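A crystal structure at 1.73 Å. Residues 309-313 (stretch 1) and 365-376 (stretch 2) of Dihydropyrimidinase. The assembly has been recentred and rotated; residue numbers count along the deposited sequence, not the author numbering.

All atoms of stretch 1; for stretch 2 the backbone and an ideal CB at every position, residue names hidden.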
# COMPACT_ATOMS: atom_id res chain seq x y z
N LEU A 309 10.52 -12.14 5.64
CA LEU A 309 11.69 -12.27 6.55
C LEU A 309 12.39 -13.57 6.23
O LEU A 309 11.70 -14.57 5.85
CB LEU A 309 11.21 -12.36 8.02
CG LEU A 309 10.49 -11.06 8.45
CD1 LEU A 309 10.01 -11.28 9.89
CD2 LEU A 309 11.44 -9.80 8.39
N GLN A 310 13.72 -13.55 6.25
CA GLN A 310 14.50 -14.73 5.73
C GLN A 310 15.24 -15.54 6.81
O GLN A 310 15.64 -16.68 6.55
CB GLN A 310 15.51 -14.29 4.66
CG GLN A 310 14.86 -13.72 3.38
CD GLN A 310 14.28 -12.31 3.61
OE1 GLN A 310 13.15 -11.99 3.18
NE2 GLN A 310 15.01 -11.50 4.32
N THR A 311 15.43 -14.98 8.00
CA THR A 311 16.30 -15.62 9.02
C THR A 311 15.74 -15.44 10.43
O THR A 311 14.94 -14.53 10.71
CB THR A 311 17.73 -15.02 9.05
OG1 THR A 311 17.62 -13.61 9.39
CG2 THR A 311 18.41 -15.18 7.67
N VAL A 312 16.20 -16.31 11.33
CA VAL A 312 15.92 -16.11 12.77
C VAL A 312 17.24 -16.15 13.53
O VAL A 312 18.00 -17.13 13.44
CB VAL A 312 14.98 -17.20 13.33
CG1 VAL A 312 14.82 -17.01 14.89
CG2 VAL A 312 13.61 -17.12 12.66
N GLY A 313 17.53 -15.07 14.24
CA GLY A 313 18.68 -15.03 15.11
C GLY A 313 18.18 -14.89 16.54
O GLY A 313 16.99 -14.66 16.76
N UNK A 365 14.69 -25.21 8.40
CA UNK A 365 16.13 -25.29 8.14
C UNK A 365 16.65 -24.04 7.43
O UNK A 365 17.76 -23.55 7.72
CB UNK A 365 16.44 -26.53 7.30
N UNK A 366 15.88 -23.56 6.45
CA UNK A 366 16.34 -22.41 5.67
C UNK A 366 16.54 -21.20 6.56
O UNK A 366 17.57 -20.54 6.51
CB UNK A 366 15.35 -22.08 4.55
N UNK A 367 15.59 -20.98 7.47
CA UNK A 367 15.58 -19.77 8.28
C UNK A 367 16.57 -19.84 9.41
O UNK A 367 17.04 -18.80 9.88
CB UNK A 367 14.18 -19.51 8.84
N UNK A 368 16.87 -21.05 9.89
CA UNK A 368 17.78 -21.19 11.03
C UNK A 368 19.23 -21.48 10.64
O UNK A 368 20.11 -21.36 11.46
CB UNK A 368 17.28 -22.31 11.94
N UNK A 369 19.46 -21.82 9.38
CA UNK A 369 20.76 -22.32 8.98
C UNK A 369 21.14 -21.90 7.54
O UNK A 369 22.07 -21.07 7.34
CB UNK A 369 20.78 -23.84 9.10
N UNK A 370 20.43 -22.40 6.55
CA UNK A 370 20.94 -22.26 5.16
C UNK A 370 20.89 -20.83 4.65
O UNK A 370 21.89 -20.30 4.11
CB UNK A 370 20.14 -23.15 4.21
N UNK A 371 19.76 -20.15 4.83
CA UNK A 371 19.65 -18.75 4.36
C UNK A 371 20.59 -17.81 5.17
O UNK A 371 21.08 -16.78 4.66
CB UNK A 371 18.20 -18.27 4.48
N UNK A 372 20.84 -18.17 6.41
CA UNK A 372 21.78 -17.42 7.23
C UNK A 372 23.20 -17.59 6.64
O UNK A 372 23.90 -16.60 6.42
CB UNK A 372 21.72 -17.89 8.69
N UNK A 373 23.59 -18.82 6.28
CA UNK A 373 24.94 -19.00 5.68
C UNK A 373 25.06 -18.20 4.38
O UNK A 373 26.09 -17.61 4.09
CB UNK A 373 25.22 -20.48 5.41
N UNK A 374 24.00 -18.21 3.59
CA UNK A 374 24.05 -17.56 2.30
C UNK A 374 24.16 -16.00 2.41
O UNK A 374 25.01 -15.37 1.77
CB UNK A 374 22.80 -17.95 1.50
N UNK A 375 23.39 -15.42 3.32
CA UNK A 375 23.40 -13.96 3.47
C UNK A 375 24.71 -13.50 4.11
O UNK A 375 25.10 -12.37 3.92
CB UNK A 375 22.21 -13.50 4.31
N UNK A 376 25.31 -14.37 4.93
CA UNK A 376 26.53 -14.00 5.68
C UNK A 376 27.81 -14.64 5.14
O UNK A 376 28.87 -14.52 5.75
CB UNK A 376 26.37 -14.39 7.15

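Position 365 lies at helical backbone angles (-65/-42), and its ideal CB has nothing of stretch 1 within 5.5 Å, so stretch 1 leaves the choice open. It is Val365, and its carbonyl serves the wide turn that follows: the backbone N of position 370 donates to Val365 O at 3.1 Å, a pi-type i to i+5 bond.

Position 366 points sideways, also with no neighbour from stretch 1 within 5.5 Å of its ideal CB. Polar or apolar residues would fit. The deposited residue is Asp366, whose partner is within the helix and is described at 371.

Position 367 carries the strongest evidence. Its ideal CB stands 3.9 Å from Gln310 O, 4.4 Å from Thr311 CA and 4.5 Å from Val312 N, and the CA of position 367 is 4.3 Å from Thr311 CA. Its backbone oxygen accepts a hydrogen bond from Val312 N (3.0 Å, 152°), an anchor any residue type could supply, and Thr311 CA adds a CA-H...O contact to the same O of position 367 at 3.4 Å. In return, the CA of position 367 approaches Gln310 O at 3.5 Å, with 155° at the hydrogen. The CB points sideways, with Val312 CG2 4.5 Å away, favouring a medium-sized apolar chain such as valine, leucine, isoleucine or methionine. It is Ile367, chi1 m, with CG2 packed 3.2 Å from Val312 CG2.

Position 368 points away, its ideal CB 5.4 Å from Val312 O, and small or polar residues are equally plausible. Thr368 is deposited, chi1 p, and its hydroxyl bonds just outside the stretch.

Position 369 also points away and has unusual angles (-146/-67), which make no demand that stretch 1 could reveal; Ser369 occupies it. Position 370 is out of reach, and Thr370 sits there with its hydroxyl bonded elsewhere in the structure.

At position 371 the CB points toward stretch 1, 3.7 Å from Gln310 O and 4.4 Å from Thr311 CG2. A side chain with an aliphatic beginning suits this place, whether leucine, methionine, glutamine or lysine. Lys371 is found, its CG 3.8 Å from Gln310 CB. With chi2 to chi4 all p, the chain curls so that Lys371 NZ reaches Asp366 OD2 at 2.8 Å, a hydrogen-bonded salt bridge within the helix.

Position 372 points sideways, with Thr311 CG2 4.4 Å from its ideal CB. A methyl-bearing residue, alanine through isoleucine, would meet it. Val372 does so, its CG2 3.8 Å from Thr311 CG2.

Positions 373 and 374 are out of reach, so stretch 1 does not select between the possibilities; they are Ala373 and Lys374.

Position 375 points toward stretch 1 but starts farther off, its ideal CB 5.3 Å from Thr311 CG2. A longer apolar chain could close that gap. Leu375 (chi1 m, chi2 t) brings CD1 to 3.9 Å from Thr311 CG2 and 4.3 Å from Gln310 CB.

Position 376 has no neighbour near its ideal CB. A large residue could extend back, and Phe376 does, though its nearest approach to stretch 1, Phe376 CE2 to Thr311 CG2, is 5.4 Å.

Stretch 2 (365-376) VDITSTKVAKLF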
# COMPACT_ATOMS: atom_id res chain seq x y z
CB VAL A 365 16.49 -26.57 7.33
CG1 VAL A 365 18.01 -26.50 6.92
CG2 VAL A 365 16.17 -27.83 8.20
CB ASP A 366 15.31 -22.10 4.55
CG ASP A 366 15.93 -21.41 3.34
OD1 ASP A 366 17.16 -21.49 3.11
OD2 ASP A 366 15.16 -20.74 2.62
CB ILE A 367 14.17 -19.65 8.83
CG1 ILE A 367 13.22 -19.22 7.69
CG2 ILE A 367 14.11 -18.88 10.09
CD1 ILE A 367 13.89 -18.78 6.45
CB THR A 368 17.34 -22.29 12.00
OG1 THR A 368 17.38 -23.55 11.31
CG2 THR A 368 15.88 -22.00 12.57
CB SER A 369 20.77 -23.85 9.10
OG SER A 369 22.05 -24.32 8.86
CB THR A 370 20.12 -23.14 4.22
OG1 THR A 370 20.02 -24.47 4.76
CG2 THR A 370 20.73 -23.14 2.78
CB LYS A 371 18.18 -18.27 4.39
CG LYS A 371 17.90 -17.03 3.53
CD LYS A 371 18.36 -17.25 2.04
CE LYS A 371 17.77 -18.45 1.32
NZ LYS A 371 16.27 -18.48 1.43
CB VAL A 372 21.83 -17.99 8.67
CG1 VAL A 372 22.90 -17.22 9.51
CG2 VAL A 372 20.43 -17.89 9.37
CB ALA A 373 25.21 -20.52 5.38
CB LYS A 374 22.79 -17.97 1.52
CG LYS A 374 22.91 -19.42 0.98
CD LYS A 374 21.59 -19.90 0.44
CE LYS A 374 21.81 -21.26 -0.29
NZ LYS A 374 20.49 -21.57 -0.90
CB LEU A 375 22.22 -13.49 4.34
CG LEU A 375 20.89 -13.55 3.58
CD1 LEU A 375 19.66 -13.28 4.53
CD2 LEU A 375 20.94 -12.53 2.42
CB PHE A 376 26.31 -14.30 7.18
CG PHE A 376 25.35 -13.32 7.80
CD1 PHE A 376 25.74 -12.00 7.97
CD2 PHE A 376 24.02 -13.67 8.04
CE1 PHE A 376 24.82 -11.04 8.47
CE2 PHE A 376 23.12 -12.75 8.60
CZ PHE A 376 23.49 -11.40 8.73
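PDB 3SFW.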